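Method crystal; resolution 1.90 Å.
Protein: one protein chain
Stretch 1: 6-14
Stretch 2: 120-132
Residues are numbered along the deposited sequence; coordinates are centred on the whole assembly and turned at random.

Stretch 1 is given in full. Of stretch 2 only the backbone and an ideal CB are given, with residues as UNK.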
# COMPACT_ATOMS: atom_id res chain seq x y z
N TRP A 6 13.09 -30.45 4.39
CA TRP A 6 12.55 -30.20 5.71
C TRP A 6 12.33 -31.46 6.55
O TRP A 6 12.00 -32.53 6.03
CB TRP A 6 11.22 -29.45 5.57
CG TRP A 6 11.36 -28.08 4.98
CD1 TRP A 6 11.55 -27.76 3.67
CD2 TRP A 6 11.30 -26.85 5.70
NE1 TRP A 6 11.61 -26.39 3.53
CE2 TRP A 6 11.46 -25.81 4.76
CE3 TRP A 6 11.13 -26.52 7.05
CZ2 TRP A 6 11.45 -24.45 5.12
CZ3 TRP A 6 11.13 -25.17 7.42
CH2 TRP A 6 11.28 -24.16 6.45
N ASN A 7 12.50 -31.30 7.86
CA ASN A 7 12.31 -32.38 8.82
C ASN A 7 11.31 -31.86 9.84
O ASN A 7 11.34 -32.23 11.01
CB ASN A 7 13.63 -32.71 9.52
CG ASN A 7 14.69 -33.19 8.56
OD1 ASN A 7 14.52 -34.21 7.89
ND2 ASN A 7 15.80 -32.46 8.48
N ALA A 8 10.43 -30.98 9.38
CA ALA A 8 9.41 -30.39 10.22
C ALA A 8 8.08 -30.50 9.49
O ALA A 8 8.06 -30.74 8.28
CB ALA A 8 9.73 -28.93 10.52
N SER A 9 6.99 -30.31 10.21
CA SER A 9 5.67 -30.39 9.60
C SER A 9 4.86 -29.12 9.78
O SER A 9 5.01 -28.42 10.78
CB SER A 9 4.89 -31.56 10.22
OG SER A 9 5.61 -32.78 10.09
N TRP A 10 4.02 -28.82 8.80
CA TRP A 10 3.15 -27.66 8.89
C TRP A 10 2.17 -27.99 10.00
O TRP A 10 1.60 -29.09 10.02
CB TRP A 10 2.35 -27.46 7.60
CG TRP A 10 3.06 -26.73 6.50
CD1 TRP A 10 3.73 -27.28 5.45
CD2 TRP A 10 3.12 -25.31 6.33
NE1 TRP A 10 4.20 -26.29 4.62
CE2 TRP A 10 3.84 -25.07 5.14
CE3 TRP A 10 2.64 -24.22 7.06
CZ2 TRP A 10 4.09 -23.78 4.66
CZ3 TRP A 10 2.88 -22.93 6.58
CH2 TRP A 10 3.60 -22.73 5.39
N ILE A 11 1.95 -27.06 10.92
CA ILE A 11 1.02 -27.30 12.01
C ILE A 11 0.06 -26.14 12.21
O ILE A 11 0.34 -25.00 11.81
CB ILE A 11 1.76 -27.54 13.35
CG1 ILE A 11 2.56 -26.29 13.74
CG2 ILE A 11 2.67 -28.75 13.24
CD1 ILE A 11 3.21 -26.38 15.11
N TRP A 12 -1.08 -26.44 12.81
CA TRP A 12 -2.07 -25.42 13.10
C TRP A 12 -2.80 -25.88 14.37
O TRP A 12 -2.33 -26.79 15.05
CB TRP A 12 -3.06 -25.28 11.94
CG TRP A 12 -3.95 -24.07 12.06
CD1 TRP A 12 -5.31 -24.06 12.12
CD2 TRP A 12 -3.53 -22.71 12.20
NE1 TRP A 12 -5.77 -22.77 12.29
CE2 TRP A 12 -4.69 -21.92 12.34
CE3 TRP A 12 -2.28 -22.07 12.22
CZ2 TRP A 12 -4.65 -20.53 12.50
CZ3 TRP A 12 -2.23 -20.69 12.38
CH2 TRP A 12 -3.41 -19.93 12.52
N GLY A 13 -3.92 -25.24 14.67
CA GLY A 13 -4.68 -25.60 15.86
C GLY A 13 -6.14 -25.25 15.64
O GLY A 13 -6.46 -24.49 14.73
N GLY A 14 -7.02 -25.79 16.48
CA GLY A 14 -8.44 -25.51 16.33
C GLY A 14 -9.06 -26.39 15.26
O GLY A 14 -8.36 -27.14 14.58
N UNK A 120 22.29 -31.18 11.86
CA UNK A 120 21.35 -31.87 12.74
C UNK A 120 20.16 -31.00 13.09
O UNK A 120 20.30 -29.80 13.31
CB UNK A 120 22.05 -32.32 14.02
N UNK A 121 18.98 -31.61 13.13
CA UNK A 121 17.76 -30.90 13.48
C UNK A 121 17.66 -30.84 14.99
O UNK A 121 17.61 -31.88 15.65
CB UNK A 121 16.53 -31.57 12.87
N UNK A 122 17.65 -29.63 15.55
CA UNK A 122 17.57 -29.47 17.00
C UNK A 122 16.12 -29.30 17.45
O UNK A 122 15.79 -29.57 18.60
CB UNK A 122 18.41 -28.27 17.45
N UNK A 123 15.27 -28.84 16.54
CA UNK A 123 13.87 -28.64 16.85
C UNK A 123 13.08 -28.56 15.55
O UNK A 123 13.62 -28.18 14.51
CB UNK A 123 13.67 -27.38 17.69
N UNK A 124 11.81 -28.92 15.62
CA UNK A 124 10.95 -28.90 14.44
C UNK A 124 9.49 -28.90 14.84
O UNK A 124 9.10 -29.59 15.79
CB UNK A 124 11.25 -30.10 13.53
N UNK A 125 8.68 -28.13 14.12
CA UNK A 125 7.26 -28.04 14.41
C UNK A 125 6.56 -29.37 14.14
O UNK A 125 6.77 -30.00 13.10
CB UNK A 125 6.62 -26.92 13.58
N UNK A 126 5.72 -29.79 15.08
CA UNK A 126 4.97 -31.03 14.97
C UNK A 126 3.94 -31.11 16.09
O UNK A 126 3.83 -30.19 16.90
CB UNK A 126 5.91 -32.24 15.01
N UNK A 127 3.21 -32.22 16.14
CA UNK A 127 2.17 -32.42 17.15
C UNK A 127 2.63 -32.23 18.59
O UNK A 127 1.79 -32.08 19.49
CB UNK A 127 1.59 -33.83 17.00
N UNK A 128 3.94 -32.23 18.82
CA UNK A 128 4.48 -32.05 20.16
C UNK A 128 4.37 -30.60 20.63
O UNK A 128 4.37 -30.33 21.83
CB UNK A 128 5.94 -32.50 20.20
N UNK A 129 4.27 -29.68 19.68
CA UNK A 129 4.15 -28.26 20.00
C UNK A 129 2.79 -27.95 20.60
O UNK A 129 1.82 -28.68 20.39
CB UNK A 129 4.38 -27.41 18.75
N UNK A 130 2.72 -26.85 21.35
CA UNK A 130 1.48 -26.41 21.99
C UNK A 130 0.93 -25.21 21.21
O UNK A 130 1.69 -24.47 20.59
CB UNK A 130 1.71 -26.05 23.46
N UNK A 131 -0.38 -25.03 21.27
CA UNK A 131 -1.02 -23.92 20.57
C UNK A 131 -2.35 -23.50 21.18
O UNK A 131 -3.10 -24.33 21.70
CB UNK A 131 -1.24 -24.30 19.10
N UNK A 132 -2.62 -22.20 21.12
CA UNK A 132 -3.85 -21.60 21.63
C UNK A 132 -4.02 -20.25 20.93
O UNK A 132 -3.03 -19.63 20.54
CB UNK A 132 -3.81 -21.44 23.15

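Position 120 points its CB away from stretch 1, with nothing of it within reach, so the contact sets no rule there; it is Arg 120. Position 121 is the first to point toward stretch 1, and its ideal CB lies 4.5 Å from Asn 7 ND2. A short polar group would suit an amide at that range. Thr 121 is deposited, in the m rotamer, with OG1 3.2 Å from Asn 7 ND2. Positions 122 and 123, out of reach and pointing away, are left free and hold Leu 122 and Ala 123.

At 124 the CB points toward stretch 1, and the ideal CB is already 3.3 Å from Asn 7 O and 3.6 Å from Ala 8 CB. With so little room ahead, a small side chain is the safest reading. Ala 124 fills the place, its methyl packing on that of Ala 8 at CB to CB 3.6 Å.

The backbone O of 125 accepts a hydrogen bond from Ser 9 N, 2.9 Å away and nearly straight at 164°. The ideal CB lies 3.6 Å from Ser 9 O and 3.8 Å from Ile 11 CD1, so an acceptor and a hydrocarbon surface meet at one side chain. Serine could answer the acceptor, valine the hydrocarbon; threonine combines a hydroxyl with a methyl. Thr 125, in the p rotamer, donates from OG1 to Ser 9 O at 2.7 Å, while its CB packs on Ile 11 CD1.

Position 126 turns its CB away, though its CA rests 3.7 Å from Ile 11 CG2. It opens a type I turn that ends at 129, and at this first position a short acceptor such as Asp or Asn would suit. Asp 126 takes a hydrogen bond on OD2 from the backbone N of 128 at 2.9 Å. Within the turn, 127 points away and 128 is out of reach; they are Ala 127 and Ala 128.

The turn closes with a hydrogen bond from the backbone N of 129 to Asp 126 O at 2.9 Å. The ideal CB at 129 faces Ile 11 CD1 at 4.0 Å, so an apolar side chain fits. Trp 129 packs its CB there and sends a weak hydrogen bond from NE1 to Ala 124 O, 2.9 Å away.

Position 130 points away and is Arg 130. At 131 the CB points toward stretch 1 beside Gly 13, favouring a compact, perhaps branched, side chain. Thr 131 brings CG2 to 4.0 Å from Gly 13 CA; an ideal CB on Gly 13 would lie 2.7 Å from Thr 131 CG2, a clash. Position 132 points away and is Glu 132.

Stretch 2 (120-132) RTLAATDAAWRTE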
# COMPACT_ATOMS: atom_id res chain seq x y z
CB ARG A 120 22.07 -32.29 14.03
CG ARG A 120 23.08 -33.41 13.85
CD ARG A 120 24.04 -33.49 15.03
NE ARG A 120 23.36 -33.48 16.33
CZ ARG A 120 22.50 -34.40 16.73
NH1 ARG A 120 21.94 -34.30 17.93
NH2 ARG A 120 22.20 -35.43 15.95
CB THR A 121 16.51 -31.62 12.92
OG1 THR A 121 16.56 -31.62 11.49
CG2 THR A 121 15.24 -30.93 13.39
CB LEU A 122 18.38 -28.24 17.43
CG LEU A 122 19.82 -28.17 16.92
CD1 LEU A 122 20.45 -26.87 17.40
CD2 LEU A 122 20.62 -29.37 17.40
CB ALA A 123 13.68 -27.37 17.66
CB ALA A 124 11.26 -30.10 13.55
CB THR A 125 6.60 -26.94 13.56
OG1 THR A 125 6.94 -27.14 12.18
CG2 THR A 125 7.06 -25.57 14.00
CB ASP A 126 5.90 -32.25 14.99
CG ASP A 126 6.65 -32.39 16.31
OD1 ASP A 126 7.60 -33.20 16.35
OD2 ASP A 126 6.29 -31.72 17.29
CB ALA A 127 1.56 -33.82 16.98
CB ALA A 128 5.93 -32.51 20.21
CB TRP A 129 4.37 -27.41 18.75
CG TRP A 129 5.80 -27.31 18.33
CD1 TRP A 129 6.70 -28.33 18.19
CD2 TRP A 129 6.50 -26.11 17.95
NE1 TRP A 129 7.91 -27.85 17.76
CE2 TRP A 129 7.81 -26.49 17.60
CE3 TRP A 129 6.14 -24.76 17.88
CZ2 TRP A 129 8.77 -25.56 17.18
CZ3 TRP A 129 7.09 -23.83 17.47
CH2 TRP A 129 8.40 -24.24 17.12
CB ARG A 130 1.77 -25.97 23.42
CG ARG A 130 2.48 -27.01 24.27
CD ARG A 130 1.49 -27.98 24.89
NE ARG A 130 2.13 -28.82 25.90
CZ ARG A 130 1.46 -29.54 26.80
NH1 ARG A 130 0.14 -29.53 26.81
NH2 ARG A 130 2.13 -30.26 27.70
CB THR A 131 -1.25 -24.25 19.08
OG1 THR A 131 -1.85 -23.13 18.42
CG2 THR A 131 -2.17 -25.46 18.94
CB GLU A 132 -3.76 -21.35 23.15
CG GLU A 132 -3.78 -22.60 24.02
CD GLU A 132 -5.13 -23.32 24.01
OE1 GLU A 132 -6.16 -22.67 24.29
OE2 GLU A 132 -5.15 -24.54 23.74
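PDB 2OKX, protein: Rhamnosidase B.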